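Local coordinates for protein type II restriction enzyme MunI (Mycoplasma, PDB 1D02) that recognises the double-stranded DNA sequence 5'-CAATTG-3' and, as a homodimer, cleaves it after the first cytosine to leave 5'-phosphate ends, at residues Q13-A16 and G17-A20; V57-D60 and D61-K64; I71-T75 and T76-V80; E107-D110 and P111-R115. The protein carries 1 engineered substitution. All coordinates share one frame; numbering follows the deposited sequence.

How the interactions relate
The four contacts follow one another along the chain, all local and all at the surface of a protein of the PDDEXK nuclease clan. Interaction 1 lies in helix 12-21, ahead of strand 40-44. Interactions 2 and 3 both fall between strands 40-44 and 84-88; their centres are about 17 Å apart, and each touches the second subunit. Interaction 4 comes after strand 93-101, with its centre about 43 Å from that of interaction 3. Interactions 1 and 2 lie on opposite sides of the chain's centre, about 55 Å between centres. Interactions 3 and 4 meet the DNA, at its backbone and its bases respectively, while interaction 1 stays about 19 Å from it at the nearest atoms.

Interaction 1: Q13-A16 and G17-A20; sequences QALA and GLKA
A16 and A20 are joined by the shortest of four successive backbone bonds in helix 12-21, A20 N donating to A16 O over 2.8 Å. One residue earlier, K19 N gives its proton to L15 O at 2.9 Å, with the N-H pointing nearly straight at the acceptor (165°). L18 N reaches A14 O at 3.1 Å, and G17 N reaches Q13 O at 2.9 Å with a more bent N-H (149°). Each carbonyl of 13-16 is thus taken by the amide four residues on, the regular pattern of an alpha-helix, and all four amides of 17-20 are satisfied within the contact. At the two ends side chains take over: N11 OD1 accepts from A14 N near the start, and the hydroxyl of S21 is hydrogen-bonded to L18 O near the end.

The side chains that meet are apolar. L15 and L18 touch lightly through one methyl each, L15 CD1 lying 4.3 Å from L18 CD2. In L18 the first torsion sets CG opposite the backbone N (chi1 173°), and L15 adopts nearly the same conformation, so that their ends lie near each other on one flank of the helix. K19 is fully extended, and its straight chain carries the ammonium group away from Q13-A16.

L15 is the one buried residue of 13-20. It packs on V30 and V34 of helix 27-34, while L18 rests on N29 of that helix and on Q25 in the loop before it, and A14 touches E36 beyond the helix, where the chain runs on to strand 40-44.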
loop_
_atom_site.group_PDB
_atom_site.type_symbol
_atom_site.label_atom_id
_atom_site.label_comp_id
_atom_site.label_asym_id
_atom_site.label_seq_id
_atom_site.Cartn_x
_atom_site.Cartn_y
_atom_site.Cartn_z
ATOM N N GLN D 13 -3.273 27.105 23.581
ATOM C CA GLN D 13 -4.283 27.464 24.577
ATOM C C GLN D 13 -5.679 27.032 24.127
ATOM O O GLN D 13 -6.486 26.587 24.956
ATOM C CB GLN D 13 -4.275 28.971 24.858
ATOM C CG GLN D 13 -2.948 29.472 25.465
ATOM C CD GLN D 13 -2.056 30.138 24.423
ATOM O OE1 GLN D 13 -1.986 29.685 23.268
ATOM N NE2 GLN D 13 -1.366 31.223 24.826
ATOM N N ALA D 14 -5.968 27.150 22.829
ATOM C CA ALA D 14 -7.280 26.751 22.327
ATOM C C ALA D 14 -7.424 25.242 22.474
ATOM O O ALA D 14 -8.497 24.771 22.821
ATOM C CB ALA D 14 -7.467 27.140 20.873
ATOM N N LEU D 15 -6.350 24.494 22.216
ATOM C CA LEU D 15 -6.411 23.032 22.370
ATOM C C LEU D 15 -6.605 22.653 23.850
ATOM O O LEU D 15 -7.377 21.721 24.185
ATOM C CB LEU D 15 -5.132 22.379 21.821
ATOM C CG LEU D 15 -5.032 20.853 22.006
ATOM C CD1 LEU D 15 -6.243 20.173 21.338
ATOM C CD2 LEU D 15 -3.763 20.316 21.396
ATOM N N ALA D 16 -5.914 23.367 24.742
ATOM C CA ALA D 16 -6.068 23.085 26.170
ATOM C C ALA D 16 -7.526 23.366 26.576
ATOM O O ALA D 16 -8.096 22.658 27.412
ATOM C CB ALA D 16 -5.089 23.932 26.994
ATOM N N GLY D 17 -8.136 24.386 25.984
ATOM C CA GLY D 17 -9.531 24.681 26.291
ATOM C C GLY D 17 -10.442 23.523 25.866
ATOM O O GLY D 17 -11.366 23.151 26.588
ATOM N N LEU D 18 -10.187 22.968 24.683
ATOM C CA LEU D 18 -10.976 21.827 24.193
ATOM C C LEU D 18 -10.810 20.669 25.164
ATOM O O LEU D 18 -11.796 20.023 25.563
ATOM C CB LEU D 18 -10.505 21.420 22.781
ATOM C CG LEU D 18 -11.121 20.151 22.193
ATOM C CD1 LEU D 18 -12.622 20.296 22.013
ATOM C CD2 LEU D 18 -10.474 19.860 20.845
ATOM N N LYS D 19 -9.575 20.397 25.575
ATOM C CA LYS D 19 -9.342 19.303 26.506
ATOM C C LYS D 19 -10.103 19.562 27.811
ATOM O O LYS D 19 -10.799 18.685 28.332
ATOM C CB LYS D 19 -7.840 19.158 26.793
ATOM C CG LYS D 19 -7.511 18.046 27.790
ATOM C CD LYS D 19 -6.016 17.998 28.116
ATOM C CE LYS D 19 -5.686 16.831 29.037
ATOM N NZ LYS D 19 -4.250 16.848 29.447
ATOM N N ALA D 20 -10.014 20.783 28.316
ATOM C CA ALA D 20 -10.682 21.111 29.582
ATOM C C ALA D 20 -12.200 21.043 29.548
ATOM O O ALA D 20 -12.832 20.903 30.599
ATOM C CB ALA D 20 -10.247 22.506 30.046
#

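Interaction 2: V57-D60 and D61-K64; sequences VLPD and DVIK
L58 and I63 meet across the N-terminal turn of the short helix 60-63, for which P59 occupies the N-cap position. L58 CB lies 3.8 Å from I63 CD1, the two side chains crossing at about a right angle. Two successive bends in I63 (chi1 -66°, chi2 -69°) fold its CD1 back over L58. The leucine also touches V62 with its far end, L58 CD1 to V62 CG1 at 4.1 Å. In the dimer, L58 and I63 both pack on R164 of the second subunit, and V62 on R181 of that subunit, so the turn belongs to a contact between subunits.

D60, the residue most covered by the contact, takes part mainly through its backbone, its carboxylate standing clear of D61-K64. Its carbonyl O accepts from K64 N at 3.0 Å, the helical i to i+4 bond. The backbone of I63 is gripped as well: I63 N donates to P59 O, nearly along the C=O axis and almost straight (169°). P59 O takes a second proton from V62 N at 2.8 Å, which arrives from above the carbonyl plane. On the outer side, D61 OD1 turns back to lie 3.2 Å from P59 CB.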
loop_
_atom_site.group_PDB
_atom_site.type_symbol
_atom_site.label_atom_id
_atom_site.label_comp_id
_atom_site.label_asym_id
_atom_site.label_seq_id
_atom_site.Cartn_x
_atom_site.Cartn_y
_atom_site.Cartn_z
ATOM N N VAL D 57 -3.641 7.138 -20.010
ATOM C CA VAL D 57 -3.577 6.537 -21.336
ATOM C C VAL D 57 -3.420 5.012 -21.276
ATOM O O VAL D 57 -2.597 4.490 -20.519
ATOM C CB VAL D 57 -2.404 7.155 -22.125
ATOM C CG1 VAL D 57 -2.152 6.369 -23.417
ATOM C CG2 VAL D 57 -2.726 8.627 -22.429
ATOM N N LEU D 58 -4.248 4.312 -22.047
ATOM C CA LEU D 58 -4.171 2.855 -22.136
ATOM C C LEU D 58 -3.903 2.505 -23.599
ATOM O O LEU D 58 -4.494 3.100 -24.504
ATOM C CB LEU D 58 -5.502 2.202 -21.720
ATOM C CG LEU D 58 -5.954 2.421 -20.271
ATOM C CD1 LEU D 58 -7.271 1.663 -20.048
ATOM C CD2 LEU D 58 -4.889 1.921 -19.293
ATOM N N PRO D 59 -3.022 1.526 -23.846
ATOM C CA PRO D 59 -2.669 1.069 -25.198
ATOM C C PRO D 59 -3.926 0.546 -25.884
ATOM O O PRO D 59 -4.819 0.028 -25.216
ATOM C CB PRO D 59 -1.700 -0.083 -24.948
ATOM C CG PRO D 59 -1.152 0.170 -23.603
ATOM C CD PRO D 59 -2.220 0.855 -22.816
ATOM N N ASP D 60 -3.984 0.651 -27.208
ATOM C CA ASP D 60 -5.129 0.153 -27.968
ATOM C C ASP D 60 -5.424 -1.305 -27.629
ATOM O O ASP D 60 -6.590 -1.684 -27.545
ATOM C CB ASP D 60 -4.883 0.227 -29.487
ATOM C CG ASP D 60 -5.166 1.600 -30.086
ATOM O OD1 ASP D 60 -5.704 2.499 -29.402
ATOM O OD2 ASP D 60 -4.844 1.775 -31.283
ATOM N N ASP D 61 -4.379 -2.112 -27.445
ATOM C CA ASP D 61 -4.600 -3.524 -27.152
ATOM C C ASP D 61 -5.129 -3.791 -25.748
ATOM O O ASP D 61 -5.514 -4.923 -25.439
ATOM C CB ASP D 61 -3.354 -4.375 -27.454
ATOM C CG ASP D 61 -2.151 -4.013 -26.616
ATOM O OD1 ASP D 61 -2.237 -3.128 -25.742
ATOM O OD2 ASP D 61 -1.088 -4.640 -26.848
ATOM N N VAL D 62 -5.151 -2.765 -24.900
ATOM C CA VAL D 62 -5.734 -2.932 -23.580
ATOM C C VAL D 62 -7.179 -2.442 -23.697
ATOM O O VAL D 62 -8.113 -3.078 -23.196
ATOM C CB VAL D 62 -4.989 -2.122 -22.486
ATOM C CG1 VAL D 62 -5.857 -2.016 -21.219
ATOM C CG2 VAL D 62 -3.664 -2.836 -22.134
ATOM N N ILE D 63 -7.371 -1.318 -24.384
ATOM C CA ILE D 63 -8.718 -0.795 -24.588
ATOM C C ILE D 63 -9.609 -1.891 -25.156
ATOM O O ILE D 63 -10.747 -2.072 -24.728
ATOM C CB ILE D 63 -8.694 0.393 -25.585
ATOM C CG1 ILE D 63 -7.927 1.560 -24.967
ATOM C CG2 ILE D 63 -10.100 0.805 -25.955
ATOM C CD1 ILE D 63 -8.645 2.204 -23.793
ATOM N N LYS D 64 -9.087 -2.625 -26.131
ATOM C CA LYS D 64 -9.865 -3.685 -26.751
ATOM C C LYS D 64 -10.323 -4.776 -25.780
ATOM O O LYS D 64 -11.354 -5.411 -26.013
ATOM C CB LYS D 64 -9.063 -4.312 -27.900
ATOM C CG LYS D 64 -9.829 -5.377 -28.666
ATOM C CD LYS D 64 -9.141 -5.765 -29.971
ATOM C CE LYS D 64 -10.017 -6.734 -30.770
ATOM N NZ LYS D 64 -9.466 -7.001 -32.131
#

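Interaction 3: I71-T75 and T76-V80; sequences IDLST and TQWGV. With nucleotides of chain A.
T76 OG1 donates to D72 O, four residues earlier, at 2.7 Å, closing a turn within the loop that runs from helix 60-63 to strand 84-88. The hydroxyl approaches from above the carbonyl plane, and T75 N reaches the same oxygen from the opposite face. D72 OD1 accepts from S74 N at 3.0 Å, an Asx turn, and also takes the S74 hydroxyl OG at 2.7 Å. T76 N adds a weak bond to L73 O. One water bridges L73 O and T76 O, and a second joins T75 O to Q77 NE2.

Apolar contacts gather about the W78 indole. L73 CD2 approaches CH2 of W78 to 3.6 Å, and I71 CD1 comes within 4.0 Å of W78 CZ2, both obliquely to the ring. The CG2 methyl of T76 covers one face of the indole, offset toward its rim. T76 CG2 lies opposite its own backbone N, while OG1 is turned back beside it (chi1 -66°) to reach D72.

Two charged groups reach the contact from outside: K161 of the second subunit, in a cation-pi contact with W78, and the phosphate of DC2 of chain A, whose OP1 accepts from G79 N at 2.8 Å. Because that bond uses a backbone amide on a phosphate oxygen, it holds the DNA without reading a base.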
loop_
_atom_site.group_PDB
_atom_site.type_symbol
_atom_site.label_atom_id
_atom_site.label_comp_id
_atom_site.label_asym_id
_atom_site.label_seq_id
_atom_site.Cartn_x
_atom_site.Cartn_y
_atom_site.Cartn_z
ATOM N N ILE D 71 -19.104 7.219 -21.878
ATOM C CA ILE D 71 -19.041 8.491 -21.206
ATOM C C ILE D 71 -17.822 9.228 -21.723
ATOM O O ILE D 71 -16.982 8.659 -22.422
ATOM C CB ILE D 71 -18.924 8.327 -19.694
ATOM C CG1 ILE D 71 -17.630 7.581 -19.369
ATOM C CG2 ILE D 71 -20.183 7.643 -19.149
ATOM C CD1 ILE D 71 -17.401 7.371 -17.872
ATOM N N ASP D 72 -17.742 10.507 -21.387
ATOM C CA ASP D 72 -16.642 11.351 -21.830
ATOM C C ASP D 72 -15.554 11.364 -20.765
ATOM O O ASP D 72 -15.640 12.102 -19.786
ATOM C CB ASP D 72 -17.159 12.768 -22.079
ATOM C CG ASP D 72 -16.084 13.703 -22.593
ATOM O OD1 ASP D 72 -14.914 13.287 -22.741
ATOM O OD2 ASP D 72 -16.419 14.873 -22.857
ATOM N N LEU D 73 -14.533 10.538 -20.956
ATOM C CA LEU D 73 -13.462 10.456 -19.970
ATOM C C LEU D 73 -12.696 11.764 -19.853
ATOM O O LEU D 73 -12.111 12.047 -18.802
ATOM C CB LEU D 73 -12.494 9.302 -20.311
ATOM C CG LEU D 73 -13.157 7.913 -20.186
ATOM C CD1 LEU D 73 -12.169 6.817 -20.584
ATOM C CD2 LEU D 73 -13.649 7.709 -18.743
ATOM N N SER D 74 -12.708 12.586 -20.902
ATOM C CA SER D 74 -11.934 13.827 -20.838
ATOM C C SER D 74 -12.435 14.822 -19.775
ATOM O O SER D 74 -11.712 15.737 -19.397
ATOM C CB SER D 74 -11.894 14.497 -22.222
ATOM O OG SER D 74 -13.097 15.200 -22.489
ATOM N N THR D 75 -13.661 14.648 -19.290
ATOM C CA THR D 75 -14.211 15.531 -18.266
ATOM C C THR D 75 -14.703 14.755 -17.052
ATOM O O THR D 75 -15.404 15.288 -16.193
ATOM C CB THR D 75 -15.379 16.344 -18.797
ATOM O OG1 THR D 75 -16.403 15.459 -19.299
ATOM C CG2 THR D 75 -14.886 17.274 -19.909
ATOM N N THR D 76 -14.321 13.492 -16.988
ATOM C CA THR D 76 -14.716 12.650 -15.885
ATOM C C THR D 76 -13.672 12.752 -14.795
ATOM O O THR D 76 -12.482 12.682 -15.069
ATOM C CB THR D 76 -14.833 11.197 -16.365
ATOM O OG1 THR D 76 -15.914 11.112 -17.302
ATOM C CG2 THR D 76 -15.088 10.248 -15.192
ATOM N N GLN D 77 -14.116 12.903 -13.557
ATOM C CA GLN D 77 -13.186 13.003 -12.452
ATOM C C GLN D 77 -13.221 11.785 -11.536
ATOM O O GLN D 77 -14.192 11.563 -10.802
ATOM C CB GLN D 77 -13.463 14.280 -11.664
ATOM C CG GLN D 77 -13.266 15.519 -12.544
ATOM C CD GLN D 77 -13.346 16.812 -11.774
ATOM O OE1 GLN D 77 -12.883 16.896 -10.643
ATOM N NE2 GLN D 77 -13.915 17.843 -12.398
ATOM N N TRP D 78 -12.160 10.991 -11.625
ATOM C CA TRP D 78 -11.963 9.810 -10.778
ATOM C C TRP D 78 -10.667 10.033 -10.009
ATOM O O TRP D 78 -9.606 10.271 -10.593
ATOM C CB TRP D 78 -11.838 8.517 -11.601
ATOM C CG TRP D 78 -13.082 8.130 -12.341
ATOM C CD1 TRP D 78 -14.375 8.448 -12.012
ATOM C CD2 TRP D 78 -13.148 7.310 -13.501
ATOM N NE1 TRP D 78 -15.251 7.857 -12.906
ATOM C CE2 TRP D 78 -14.520 7.155 -13.830
ATOM C CE3 TRP D 78 -12.180 6.680 -14.301
ATOM C CZ2 TRP D 78 -14.945 6.395 -14.918
ATOM C CZ3 TRP D 78 -12.607 5.924 -15.387
ATOM C CH2 TRP D 78 -13.982 5.789 -15.684
ATOM N N GLY D 79 -10.742 9.946 -8.692
ATOM C CA GLY D 79 -9.551 10.189 -7.914
ATOM C C GLY D 79 -9.663 9.625 -6.524
ATOM O O GLY D 79 -10.273 8.558 -6.329
ATOM N N VAL D 80 -9.073 10.333 -5.563
ATOM C CA VAL D 80 -9.107 9.898 -4.173
ATOM C C VAL D 80 -9.602 11.019 -3.254
ATOM O O VAL D 80 -9.659 12.199 -3.631
ATOM C CB VAL D 80 -7.701 9.412 -3.685
ATOM C CG1 VAL D 80 -7.220 8.198 -4.534
ATOM C CG2 VAL D 80 -6.708 10.567 -3.782
ATOM P P DC A 2 -14.465 8.455 -7.556
ATOM O OP1 DC A 2 -13.401 9.471 -7.798
ATOM O OP2 DC A 2 -14.491 7.179 -8.328
ATOM O "O5'" DC A 2 -14.418 8.103 -6.012
ATOM C "C5'" DC A 2 -14.298 9.166 -5.077
ATOM C "C4'" DC A 2 -14.099 8.619 -3.689
ATOM O "O4'" DC A 2 -15.340 8.037 -3.224
ATOM C "C3'" DC A 2 -13.017 7.547 -3.545
ATOM O "O3'" DC A 2 -12.126 7.996 -2.508
ATOM C "C2'" DC A 2 -13.805 6.278 -3.213
ATOM C "C1'" DC A 2 -15.080 6.806 -2.573
ATOM N N1 DC A 2 -16.279 5.965 -2.747
ATOM C C2 DC A 2 -17.020 5.592 -1.619
ATOM O O2 DC A 2 -16.641 5.969 -0.489
ATOM N N3 DC A 2 -18.126 4.833 -1.787
ATOM C C4 DC A 2 -18.509 4.459 -3.010
ATOM N N4 DC A 2 -19.635 3.731 -3.134
ATOM C C5 DC A 2 -17.767 4.818 -4.175
ATOM C C6 DC A 2 -16.669 5.565 -3.994
ATOM P P DC A 3 -11.042 7.007 -1.850
ATOM O OP1 DC A 3 -9.927 7.888 -1.441
ATOM O OP2 DC A 3 -10.759 5.817 -2.675
ATOM O "O5'" DC A 3 -11.768 6.548 -0.508
ATOM C "C5'" DC A 3 -12.228 7.531 0.407
ATOM C "C4'" DC A 3 -12.657 6.887 1.700
ATOM O "O4'" DC A 3 -13.875 6.129 1.489
ATOM C "C3'" DC A 3 -11.664 5.931 2.365
ATOM O "O3'" DC A 3 -11.796 6.163 3.769
ATOM C "C2'" DC A 3 -12.196 4.561 1.965
ATOM C "C1'" DC A 3 -13.708 4.792 1.940
ATOM N N1 DC A 3 -14.440 3.906 1.009
ATOM C C2 DC A 3 -15.543 3.169 1.491
ATOM O O2 DC A 3 -15.884 3.302 2.671
ATOM N N3 DC A 3 -16.202 2.332 0.656
ATOM C C4 DC A 3 -15.809 2.204 -0.612
ATOM N N4 DC A 3 -16.481 1.317 -1.392
ATOM C C5 DC A 3 -14.710 2.953 -1.145
ATOM C C6 DC A 3 -14.057 3.786 -0.301
HETATM O O HOH W 1 -10.968 13.686 -16.922
HETATM O O HOH W 2 -14.979 17.884 -15.199
#

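Interaction 4: E107-D110 and P111-R115; sequences EGKD and PSAGR. With nucleotides of chain A; nucleotides of chain B.
D110 OD2 is gripped twice by S112, and here the contact is tightest. The hydroxyl OG of S112 donates to OD2 of D110 at 2.7 Å, close to the carboxylate plane and on its anti side, whereas S112 N reaches the same oxygen at 3.0 Å from above that plane. D110 CG sits opposite its backbone N (chi1 179°), which carries the carboxylate forward over P111 to S112. The backbone follows suit, A113 N bonding D110 O at 2.9 Å.

The bond from S112 N to D110 OD2 gives an Asx turn, and the backbone bond from A113 N opens the 3-10 segment 111-113, in the loop between strand 93-101 and helix 128-138. Just beyond it R115 reaches the DNA: R115 NH1 donates back to S112 O, while NE bonds O6 of DG8 of chain A at 2.8 Å and NH2 bonds N7 of DG8 at 3.0 Å. The methyl C7 of DT7 of chain A lies over the centre of one guanidinium face. R115 O accepts from N4 of DC3 of chain B, at 2.9 Å.

The K109 side is looser. K109 CB touches A113 CB at 3.8 Å, but beyond CB the lysine turns away into an exposed position, and E107 takes no part and instead forms a salt bridge with R158.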
loop_
_atom_site.group_PDB
_atom_site.type_symbol
_atom_site.label_atom_id
_atom_site.label_comp_id
_atom_site.label_asym_id
_atom_site.label_seq_id
_atom_site.Cartn_x
_atom_site.Cartn_y
_atom_site.Cartn_z
ATOM N N GLU D 107 -4.408 -6.386 25.836
ATOM C CA GLU D 107 -4.812 -7.058 27.072
ATOM C C GLU D 107 -6.256 -7.551 27.038
ATOM O O GLU D 107 -7.168 -6.835 26.588
ATOM C CB GLU D 107 -4.649 -6.095 28.280
ATOM C CG GLU D 107 -3.217 -5.645 28.555
ATOM C CD GLU D 107 -2.854 -4.353 27.833
ATOM O OE1 GLU D 107 -3.587 -3.973 26.891
ATOM O OE2 GLU D 107 -1.838 -3.723 28.207
ATOM N N GLY D 108 -6.485 -8.774 27.517
ATOM C CA GLY D 108 -7.839 -9.294 27.564
ATOM C C GLY D 108 -8.367 -9.834 26.259
ATOM O O GLY D 108 -9.525 -10.208 26.189
ATOM N N LYS D 109 -7.517 -9.888 25.235
ATOM C CA LYS D 109 -7.925 -10.389 23.927
ATOM C C LYS D 109 -7.142 -11.624 23.494
ATOM O O LYS D 109 -5.982 -11.821 23.874
ATOM C CB LYS D 109 -7.681 -9.328 22.850
ATOM C CG LYS D 109 -8.346 -7.987 23.088
ATOM C CD LYS D 109 -9.844 -8.085 22.975
ATOM C CE LYS D 109 -10.489 -6.703 22.987
ATOM N NZ LYS D 109 -11.955 -6.813 22.682
ATOM N N ASP D 110 -7.774 -12.448 22.662
ATOM C CA ASP D 110 -7.085 -13.606 22.097
ATOM C C ASP D 110 -6.219 -13.016 20.980
ATOM O O ASP D 110 -6.562 -11.972 20.408
ATOM C CB ASP D 110 -8.102 -14.566 21.489
ATOM C CG ASP D 110 -7.446 -15.779 20.868
ATOM O OD1 ASP D 110 -6.997 -16.677 21.625
ATOM O OD2 ASP D 110 -7.372 -15.825 19.622
ATOM N N PRO D 111 -5.083 -13.653 20.654
ATOM C CA PRO D 111 -4.246 -13.092 19.586
ATOM C C PRO D 111 -4.981 -12.892 18.262
ATOM O O PRO D 111 -4.602 -12.021 17.473
ATOM C CB PRO D 111 -3.080 -14.095 19.498
ATOM C CG PRO D 111 -2.937 -14.511 20.948
ATOM C CD PRO D 111 -4.385 -14.749 21.350
ATOM N N SER D 112 -6.033 -13.676 18.027
ATOM C CA SER D 112 -6.805 -13.559 16.791
ATOM C C SER D 112 -7.462 -12.190 16.655
ATOM O O SER D 112 -7.827 -11.781 15.545
ATOM C CB SER D 112 -7.871 -14.661 16.707
ATOM O OG SER D 112 -8.795 -14.548 17.771
ATOM N N ALA D 113 -7.612 -11.475 17.767
ATOM C CA ALA D 113 -8.200 -10.137 17.690
ATOM C C ALA D 113 -7.321 -9.190 16.856
ATOM O O ALA D 113 -7.804 -8.154 16.411
ATOM C CB ALA D 113 -8.417 -9.547 19.104
ATOM N N GLY D 114 -6.058 -9.546 16.642
ATOM C CA GLY D 114 -5.167 -8.703 15.859
ATOM C C GLY D 114 -4.866 -9.209 14.454
ATOM O O GLY D 114 -3.937 -8.740 13.795
ATOM N N ARG D 115 -5.665 -10.150 13.966
ATOM C CA ARG D 115 -5.398 -10.731 12.656
ATOM C C ARG D 115 -5.765 -9.843 11.484
ATOM O O ARG D 115 -5.411 -10.161 10.343
ATOM C CB ARG D 115 -6.171 -12.041 12.515
ATOM C CG ARG D 115 -7.668 -11.835 12.323
ATOM C CD ARG D 115 -8.380 -13.187 12.326
ATOM N NE ARG D 115 -9.828 -13.103 12.066
ATOM C CZ ARG D 115 -10.743 -12.826 12.988
ATOM N NH1 ARG D 115 -10.381 -12.591 14.253
ATOM N NH2 ARG D 115 -12.023 -12.804 12.658
ATOM P P DG A 8 -17.762 -14.523 11.179
ATOM O OP1 DG A 8 -19.208 -14.855 11.077
ATOM O OP2 DG A 8 -17.027 -14.819 12.431
ATOM O "O5'" DG A 8 -17.043 -15.225 9.956
ATOM C "C5'" DG A 8 -17.560 -15.023 8.640
ATOM C "C4'" DG A 8 -16.683 -15.682 7.605
ATOM O "O4'" DG A 8 -15.447 -14.955 7.436
ATOM C "C3'" DG A 8 -16.292 -17.139 7.864
ATOM O "O3'" DG A 8 -16.359 -17.797 6.607
ATOM C "C2'" DG A 8 -14.862 -17.035 8.366
ATOM C "C1'" DG A 8 -14.343 -15.826 7.600
ATOM N N9 DG A 8 -13.299 -15.076 8.292
ATOM C C8 DG A 8 -13.333 -14.593 9.582
ATOM N N7 DG A 8 -12.230 -13.995 9.924
ATOM C C5 DG A 8 -11.430 -14.070 8.788
ATOM C C6 DG A 8 -10.128 -13.585 8.564
ATOM O O6 DG A 8 -9.423 -12.930 9.326
ATOM N N1 DG A 8 -9.665 -13.917 7.292
ATOM C C2 DG A 8 -10.390 -14.611 6.355
ATOM N N2 DG A 8 -9.765 -14.868 5.190
ATOM N N3 DG A 8 -11.628 -15.033 6.545
ATOM C C4 DG A 8 -12.077 -14.733 7.778
ATOM P P DC B 3 0.193 -12.047 5.070
ATOM O OP1 DC B 3 1.174 -11.953 3.982
ATOM O OP2 DC B 3 -0.108 -10.852 5.888
ATOM O "O5'" DC B 3 -1.154 -12.582 4.429
ATOM C "C5'" DC B 3 -1.143 -13.783 3.674
ATOM C "C4'" DC B 3 -2.490 -14.011 3.035
ATOM O "O4'" DC B 3 -3.502 -14.318 4.022
ATOM C "C3'" DC B 3 -3.039 -12.851 2.199
ATOM O "O3'" DC B 3 -3.655 -13.472 1.070
ATOM C "C2'" DC B 3 -4.064 -12.220 3.128
ATOM C "C1'" DC B 3 -4.611 -13.444 3.867
ATOM N N1 DC B 3 -5.132 -13.146 5.207
ATOM C C2 DC B 3 -6.442 -13.523 5.514
ATOM O O2 DC B 3 -7.110 -14.123 4.653
ATOM N N3 DC B 3 -6.954 -13.224 6.729
ATOM C C4 DC B 3 -6.213 -12.558 7.625
ATOM N N4 DC B 3 -6.782 -12.219 8.799
ATOM C C5 DC B 3 -4.863 -12.192 7.354
ATOM C C6 DC B 3 -4.365 -12.500 6.138
ATOM P P DT A 7 -15.612 -8.182 13.471
ATOM O OP1 DT A 7 -16.687 -7.984 14.509
ATOM O OP2 DT A 7 -14.197 -8.344 13.896
ATOM O "O5'" DT A 7 -15.946 -9.433 12.554
ATOM C "C5'" DT A 7 -17.175 -9.503 11.838
ATOM C "C4'" DT A 7 -17.157 -10.693 10.904
ATOM O "O4'" DT A 7 -16.102 -10.526 9.928
ATOM C "C3'" DT A 7 -16.907 -12.058 11.551
ATOM O "O3'" DT A 7 -17.656 -12.979 10.768
ATOM C "C2'" DT A 7 -15.407 -12.249 11.384
ATOM C "C1'" DT A 7 -15.153 -11.578 10.038
ATOM N N1 DT A 7 -13.809 -10.995 9.830
ATOM C C2 DT A 7 -13.244 -11.174 8.584
ATOM O O2 DT A 7 -13.795 -11.776 7.674
ATOM N N3 DT A 7 -12.006 -10.619 8.430
ATOM C C4 DT A 7 -11.282 -9.914 9.371
ATOM O O4 DT A 7 -10.160 -9.481 9.083
ATOM C C5 DT A 7 -11.930 -9.751 10.656
ATOM C C7 DT A 7 -11.215 -8.976 11.726
ATOM C C6 DT A 7 -13.148 -10.298 10.825
#